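Local coordinates for protein predicted transcriptional regulator (Oenococcus oeni, PDB 3BY6) that probably binds DNA as a GntR-family transcriptional regulator, through a winged helix-turn-helix domain, at residues D[39-42]-D[43-47]; D[46-49]-D[50-53]; D[14-17]-D[18-21]. All coordinates share one frame; numbering follows the deposited sequence.

Interaction 1 (D[39-42]-D[43-47]); sequences RETA and LQEKI
Thr41 and Glu45 meet one turn apart near the end of helix 38-45, where the chain turns toward the following helix. The side-chain contact is apolar: the methyl CG2 of Thr41 lies 4.2 Å from CG of Glu45, the two side chains crossing at a slant. The Thr41 methyl stands anti to the backbone N, which leaves OG1 beside that N, where it hydrogen-bonds to Tyr56. Threonine suits this buried place because one branch packs while the other bonds. Glu45 is bent at chi2 (-61°), and its carboxylate reaches two charged or polar mates: OE2 makes a salt bridge to Arg19, and OE1 accepts from the backbone N of Met4 of the second subunit.

Among the backbone bonds, Leu43 N to Arg39 O (3.1 Å) and Gln44 N to Glu40 O (3.0 Å) continue the helical ladder. Glu45 N gives the next rung, at 2.8 Å from Thr41 O. The pattern then changes. Ile47 N reaches back five residues to Ala42 O, 3.0 Å away, in the carbonyl plane and on a lone pair. Lys46, with a phi of +58°, bends the chain to allow it; this 6→1 bond over a positive-phi residue is a feature of the Schellman motif.

Small size matters at Ala42, whose CB lies 3.2 Å from Ile47 O and also packs on Pro49 and Val52 of helix 49-61. Alanine's lone methyl suits the close approach of the turn and that helix. The chemistry therefore implies a helix end marked by a backbone bond over a positive-phi residue, with a buried carboxylate whose charge is probably balanced by Arg19 and which also links the turn to the partner subunit.

Interaction 2 (D[46-49]-D[50-53]); sequences KINP and NTVA
Ile47 sets its branch methyl CG2 against Thr51, and this is the tight part of the contact: CG2 lies 3.3 Å from the methyl CG2 of Thr51, the side chains crossing at about a right angle. So short a carbon-carbon distance is strained and may partly reflect coordinate error, so its exact closeness is doubtful. Because Ile47 CG2 is anti to its backbone N, the other branch, CG1, is left to carry CD1 toward Val52. There the fit is relaxed, with Ile47 CB 3.9 Å from Val52 CG2. Beta-branched residues suit this spot, offering methyls close to the backbone; Leu16 of helix 12-25 covers both Ile47 and Val52.

These residues form the turn and the start of the second helix of a helix-turn-helix, the one that as in other GntR regulators probably reads DNA. Asn48 is its N-cap. Its backbone O accepts a straight bond from Val52 N (3.2 Å, N-H...O 166°), while Ala53 N bonds to Pro49 O at 2.9 Å. Proline fits the first turn, where an N-H has no helical acceptor four residues earlier and its absence costs no helical bond.

On the solvent side the grip is slacker. Asparagine's short side chain can bring OD1 near Asn50 N, though this capping bond is weak, at 3.4 Å. The exposed side chains of Asn48 and Asn50 run side by side, their amide planes 27° apart.

Interaction 3 (D[14-17]-D[18-21]); sequences LQLV and DRIK
Leu16 sends CG anti to its backbone N (chi1 180°), down the helix toward Ile20, whose CG1 instead lies beside its own N (chi1 -75°) and reaches back to meet it. The delta methyls CD1 of Leu16 and CD1 of Ile20 come within 3.7 Å, the side chains crossing obliquely. Both residues are buried, as suits branched aliphatic side chains, and Leu16 also packs on Val52 and Ala55 of helix 49-61.

Val17 and Lys21 run alongside each other, pointing the same way. The aliphatic CD of Lys21 rests 3.9 Å from Val17 CG1, so the lysine's methylenes pack on an apolar neighbour while its amino group makes a weak hydrogen bond to Gln62. Both side chains also touch Leu59.

Asp18 behaves differently. Its carboxylate curls back over the preceding turn, with OD1 3.1 Å from Leu14 O; two acceptors facing each other like this do not attract. The salt bridge from Arg10 NE to OD2 probably helps offset this. An asparagine here would probably leave Arg10 without its ionic mate and weaken the tie between this helix and the segment before it.

Beneath the side chains run i to i+4 bonds, among them Asp18 N to Leu14 O, Ile20 N to Leu16 O at 3.0 Å (167°) and Lys21 N to Val17 O at 3.1 Å. Gln15, buried, gives its amide N to Arg10 O and takes a bond at OE1 from Thr7 N of the second subunit. The chemistry implies a helix whose Leu16, Val17 and Ile20 are buried, the first two against helix 49-61, while the polar groups around them have definite partners: Gln15 and Asp18 hold the chain's own Arg10, and Gln15 also reaches the second subunit.

In the fold
From the N terminus, interaction 3 comes first, within helix 12-25, and finishes before the others begin. Interactions 1 and 2 follow at the end of helix 38-45 and the start of helix 49-61, overlapping at Lys46 and Ile47, which form the turn between them. Each joins adjoining segments and so is local, closing no long loop; no contact lies inside another. Their side chains meet in space, however: Leu16 of interaction 3 packs against Thr41, Ile47 and Val52, drawing all three helices into one small core, and the Glu45-Arg19 salt bridge joins helix 38-45 to helix 12-25. Interactions 1 and 3 also both reach the second subunit, tying this helical domain to the partner's N-terminal arm.

Interaction 1 (D[39-42]-D[43-47])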
loop_
_atom_site.group_PDB
_atom_site.type_symbol
_atom_site.label_atom_id
_atom_site.label_comp_id
_atom_site.label_asym_id
_atom_site.label_seq_id
_atom_site.Cartn_x
_atom_site.Cartn_y
_atom_site.Cartn_z
ATOM N N ARG D 39 10.665 -22.363 -15.536
ATOM C CA ARG D 39 9.715 -22.601 -16.616
ATOM C C ARG D 39 8.318 -22.947 -16.100
ATOM O O ARG D 39 7.331 -22.445 -16.603
ATOM C CB ARG D 39 10.253 -23.749 -17.447
ATOM C CG ARG D 39 9.752 -23.865 -18.850
ATOM C CD ARG D 39 10.959 -24.184 -19.742
ATOM N NE ARG D 39 10.623 -24.918 -20.959
ATOM C CZ ARG D 39 11.383 -24.954 -22.060
ATOM N NH1 ARG D 39 12.542 -24.278 -22.119
ATOM N NH2 ARG D 39 10.975 -25.664 -23.120
ATOM N N GLU D 40 8.236 -23.790 -15.082
ATOM C CA GLU D 40 6.948 -24.116 -14.469
ATOM C C GLU D 40 6.314 -22.985 -13.687
ATOM O O GLU D 40 5.086 -22.897 -13.604
ATOM C CB GLU D 40 7.094 -25.277 -13.535
ATOM C CG GLU D 40 7.437 -26.505 -14.278
ATOM C CD GLU D 40 7.937 -27.586 -13.373
ATOM O OE1 GLU D 40 8.930 -27.347 -12.625
ATOM O OE2 GLU D 40 7.325 -28.672 -13.429
ATOM N N THR D 41 7.134 -22.161 -13.045
ATOM C CA THR D 41 6.596 -20.977 -12.385
ATOM C C THR D 41 6.120 -19.936 -13.434
ATOM O O THR D 41 5.060 -19.362 -13.287
ATOM C CB THR D 41 7.586 -20.427 -11.332
ATOM O OG1 THR D 41 7.734 -21.421 -10.305
ATOM C CG2 THR D 41 7.081 -19.095 -10.711
ATOM N N ALA D 42 6.911 -19.723 -14.482
ATOM C CA ALA D 42 6.530 -18.881 -15.588
ATOM C C ALA D 42 5.156 -19.288 -16.207
ATOM O O ALA D 42 4.345 -18.419 -16.546
ATOM C CB ALA D 42 7.643 -18.858 -16.629
ATOM N N LEU D 43 4.879 -20.585 -16.287
ATOM C CA LEU D 43 3.588 -21.094 -16.742
ATOM C C LEU D 43 2.468 -21.006 -15.697
ATOM O O LEU D 43 1.316 -20.797 -16.044
ATOM C CB LEU D 43 3.733 -22.559 -17.185
ATOM C CG LEU D 43 2.497 -23.307 -17.681
ATOM C CD1 LEU D 43 1.903 -22.617 -18.902
ATOM C CD2 LEU D 43 2.871 -24.745 -17.986
ATOM N N GLN D 44 2.782 -21.201 -14.437
ATOM C CA GLN D 44 1.816 -20.973 -13.352
ATOM C C GLN D 44 1.400 -19.501 -13.273
ATOM O O GLN D 44 0.219 -19.211 -13.211
ATOM C CB GLN D 44 2.415 -21.433 -12.025
ATOM C CG GLN D 44 1.618 -21.150 -10.761
ATOM C CD GLN D 44 0.257 -21.781 -10.744
ATOM O OE1 GLN D 44 0.117 -22.985 -10.925
ATOM N NE2 GLN D 44 -0.785 -20.951 -10.525
ATOM N N GLU D 45 2.356 -18.576 -13.307
ATOM C CA GLU D 45 2.057 -17.148 -13.073
ATOM C C GLU D 45 1.920 -16.322 -14.361
ATOM O O GLU D 45 1.660 -15.115 -14.305
ATOM C CB GLU D 45 3.111 -16.508 -12.154
ATOM C CG GLU D 45 3.358 -17.258 -10.845
ATOM C CD GLU D 45 2.118 -17.359 -9.966
ATOM O OE1 GLU D 45 0.997 -17.014 -10.383
ATOM O OE2 GLU D 45 2.256 -17.791 -8.823
ATOM N N LYS D 46 2.095 -16.982 -15.504
ATOM C CA LYS D 46 1.969 -16.362 -16.820
ATOM C C LYS D 46 2.932 -15.180 -16.994
ATOM O O LYS D 46 2.558 -14.124 -17.502
ATOM C CB LYS D 46 0.515 -15.961 -17.080
ATOM C CG LYS D 46 -0.443 -17.121 -17.034
ATOM C CD LYS D 46 -1.833 -16.669 -17.445
ATOM C CE LYS D 46 -2.699 -17.755 -18.024
ATOM N NZ LYS D 46 -3.772 -17.086 -18.848
ATOM N N ILE D 47 4.175 -15.389 -16.558
ATOM C CA ILE D 47 5.248 -14.389 -16.623
ATOM C C ILE D 47 6.344 -14.879 -17.560
ATOM O O ILE D 47 6.481 -16.075 -17.808
ATOM C CB ILE D 47 5.948 -14.220 -15.243
ATOM C CG1 ILE D 47 4.957 -13.961 -14.117
ATOM C CG2 ILE D 47 6.949 -13.087 -15.264
ATOM C CD1 ILE D 47 5.664 -13.952 -12.785
#

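Interaction 2 (D[46-49]-D[50-53])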
loop_
_atom_site.group_PDB
_atom_site.type_symbol
_atom_site.label_atom_id
_atom_site.label_comp_id
_atom_site.label_asym_id
_atom_site.label_seq_id
_atom_site.Cartn_x
_atom_site.Cartn_y
_atom_site.Cartn_z
ATOM N N LYS D 46 2.095 -16.982 -15.504
ATOM C CA LYS D 46 1.969 -16.362 -16.820
ATOM C C LYS D 46 2.932 -15.180 -16.994
ATOM O O LYS D 46 2.558 -14.124 -17.502
ATOM C CB LYS D 46 0.515 -15.961 -17.080
ATOM C CG LYS D 46 -0.443 -17.121 -17.034
ATOM C CD LYS D 46 -1.833 -16.669 -17.445
ATOM C CE LYS D 46 -2.699 -17.755 -18.024
ATOM N NZ LYS D 46 -3.772 -17.086 -18.848
ATOM N N ILE D 47 4.175 -15.389 -16.558
ATOM C CA ILE D 47 5.248 -14.389 -16.623
ATOM C C ILE D 47 6.344 -14.879 -17.560
ATOM O O ILE D 47 6.481 -16.075 -17.808
ATOM C CB ILE D 47 5.948 -14.220 -15.243
ATOM C CG1 ILE D 47 4.957 -13.961 -14.117
ATOM C CG2 ILE D 47 6.949 -13.087 -15.264
ATOM C CD1 ILE D 47 5.664 -13.952 -12.785
ATOM N N ASN D 48 7.132 -13.939 -18.054
ATOM C CA ASN D 48 8.361 -14.211 -18.788
ATOM C C ASN D 48 9.275 -15.100 -17.899
ATOM O O ASN D 48 9.447 -14.833 -16.712
ATOM C CB ASN D 48 8.978 -12.843 -19.183
ATOM C CG ASN D 48 10.300 -12.945 -19.950
ATOM O OD1 ASN D 48 10.701 -14.019 -20.426
ATOM N ND2 ASN D 48 10.992 -11.801 -20.078
ATOM N N PRO D 49 9.786 -16.220 -18.444
ATOM C CA PRO D 49 10.789 -16.993 -17.708
ATOM C C PRO D 49 11.942 -16.176 -17.100
ATOM O O PRO D 49 12.324 -16.441 -15.972
ATOM C CB PRO D 49 11.296 -17.991 -18.758
ATOM C CG PRO D 49 10.128 -18.206 -19.651
ATOM C CD PRO D 49 9.412 -16.876 -19.717
ATOM N N ASN D 50 12.481 -15.202 -17.832
ATOM C CA ASN D 50 13.567 -14.326 -17.339
ATOM C C ASN D 50 13.191 -13.565 -16.082
ATOM O O ASN D 50 14.006 -13.347 -15.194
ATOM C CB ASN D 50 13.952 -13.276 -18.408
ATOM C CG ASN D 50 14.981 -13.800 -19.430
ATOM O OD1 ASN D 50 15.295 -15.011 -19.481
ATOM N ND2 ASN D 50 15.528 -12.877 -20.237
ATOM N N THR D 51 11.953 -13.114 -16.050
ATOM C CA THR D 51 11.403 -12.374 -14.928
ATOM C C THR D 51 11.355 -13.296 -13.717
ATOM O O THR D 51 11.781 -12.923 -12.641
ATOM C CB THR D 51 10.002 -11.824 -15.324
ATOM O OG1 THR D 51 10.166 -10.934 -16.429
ATOM C CG2 THR D 51 9.283 -11.087 -14.171
ATOM N N VAL D 52 10.864 -14.515 -13.915
ATOM C CA VAL D 52 10.834 -15.510 -12.849
ATOM C C VAL D 52 12.266 -15.840 -12.369
ATOM O O VAL D 52 12.509 -15.982 -11.166
ATOM C CB VAL D 52 10.118 -16.794 -13.303
ATOM C CG1 VAL D 52 10.349 -17.951 -12.277
ATOM C CG2 VAL D 52 8.610 -16.517 -13.528
ATOM N N ALA D 53 13.209 -15.927 -13.308
ATOM C CA ALA D 53 14.610 -16.102 -12.961
ATOM C C ALA D 53 15.133 -14.955 -12.091
ATOM O O ALA D 53 15.882 -15.205 -11.164
ATOM C CB ALA D 53 15.443 -16.257 -14.200
#

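Interaction 3 (D[14-17]-D[18-21])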
loop_
_atom_site.group_PDB
_atom_site.type_symbol
_atom_site.label_atom_id
_atom_site.label_comp_id
_atom_site.label_asym_id
_atom_site.label_seq_id
_atom_site.Cartn_x
_atom_site.Cartn_y
_atom_site.Cartn_z
ATOM N N LEU D 14 9.603 -8.545 -8.494
ATOM C CA LEU D 14 9.431 -8.262 -7.067
ATOM C C LEU D 14 8.019 -8.525 -6.603
ATOM O O LEU D 14 7.801 -8.843 -5.449
ATOM C CB LEU D 14 9.846 -6.819 -6.732
ATOM C CG LEU D 14 11.344 -6.584 -6.962
ATOM C CD1 LEU D 14 11.688 -5.079 -7.181
ATOM C CD2 LEU D 14 12.194 -7.212 -5.858
ATOM N N GLN D 15 7.028 -8.411 -7.479
ATOM C CA GLN D 15 5.705 -8.861 -7.076
ATOM C C GLN D 15 5.675 -10.382 -6.870
ATOM O O GLN D 15 4.932 -10.888 -6.032
ATOM C CB GLN D 15 4.658 -8.425 -8.078
ATOM C CG GLN D 15 4.561 -6.881 -8.221
ATOM C CD GLN D 15 3.488 -6.437 -9.186
ATOM O OE1 GLN D 15 2.409 -7.028 -9.256
ATOM N NE2 GLN D 15 3.780 -5.380 -9.937
ATOM N N LEU D 16 6.462 -11.107 -7.648
ATOM C CA LEU D 16 6.554 -12.554 -7.480
ATOM C C LEU D 16 7.412 -12.931 -6.265
ATOM O O LEU D 16 7.076 -13.866 -5.568
ATOM C CB LEU D 16 7.136 -13.226 -8.721
ATOM C CG LEU D 16 7.285 -14.758 -8.662
ATOM C CD1 LEU D 16 5.999 -15.462 -8.227
ATOM C CD2 LEU D 16 7.734 -15.228 -10.057
ATOM N N VAL D 17 8.508 -12.212 -6.051
ATOM C CA VAL D 17 9.278 -12.317 -4.804
ATOM C C VAL D 17 8.318 -12.137 -3.625
ATOM O O VAL D 17 8.334 -12.956 -2.681
ATOM C CB VAL D 17 10.481 -11.278 -4.739
ATOM C CG1 VAL D 17 11.130 -11.175 -3.312
ATOM C CG2 VAL D 17 11.567 -11.598 -5.803
ATOM N N ASP D 18 7.466 -11.107 -3.683
ATOM C CA ASP D 18 6.538 -10.821 -2.575
ATOM C C ASP D 18 5.582 -11.968 -2.412
ATOM O O ASP D 18 5.193 -12.345 -1.287
ATOM C CB ASP D 18 5.649 -9.594 -2.828
ATOM C CG ASP D 18 6.407 -8.251 -2.904
ATOM O OD1 ASP D 18 7.572 -8.125 -2.489
ATOM O OD2 ASP D 18 5.775 -7.299 -3.416
ATOM N N ARG D 19 5.115 -12.496 -3.545
ATOM C CA ARG D 19 4.062 -13.520 -3.492
ATOM C C ARG D 19 4.614 -14.759 -2.809
ATOM O O ARG D 19 3.968 -15.348 -1.929
ATOM C CB ARG D 19 3.542 -13.891 -4.888
ATOM C CG ARG D 19 2.527 -15.017 -4.889
ATOM C CD ARG D 19 2.193 -15.430 -6.341
ATOM N NE ARG D 19 0.961 -16.218 -6.487
ATOM C CZ ARG D 19 -0.282 -15.747 -6.329
ATOM N NH1 ARG D 19 -0.500 -14.482 -5.964
ATOM N NH2 ARG D 19 -1.326 -16.553 -6.511
ATOM N N ILE D 20 5.802 -15.156 -3.223
ATOM C CA ILE D 20 6.397 -16.380 -2.666
ATOM C C ILE D 20 6.749 -16.274 -1.173
ATOM O O ILE D 20 6.502 -17.224 -0.402
ATOM C CB ILE D 20 7.595 -16.869 -3.526
ATOM C CG1 ILE D 20 7.040 -17.524 -4.823
ATOM C CG2 ILE D 20 8.457 -17.840 -2.743
ATOM C CD1 ILE D 20 8.021 -17.624 -5.985
ATOM N N LYS D 21 7.286 -15.127 -0.752
ATOM C CA LYS D 21 7.587 -14.935 0.670
ATOM C C LYS D 21 6.347 -14.968 1.537
ATOM O O LYS D 21 6.394 -15.339 2.712
ATOM C CB LYS D 21 8.277 -13.606 0.904
ATOM C CG LYS D 21 9.675 -13.551 0.361
ATOM C CD LYS D 21 10.219 -12.129 0.308
ATOM C CE LYS D 21 10.181 -11.425 1.645
ATOM N NZ LYS D 21 10.380 -9.959 1.432
#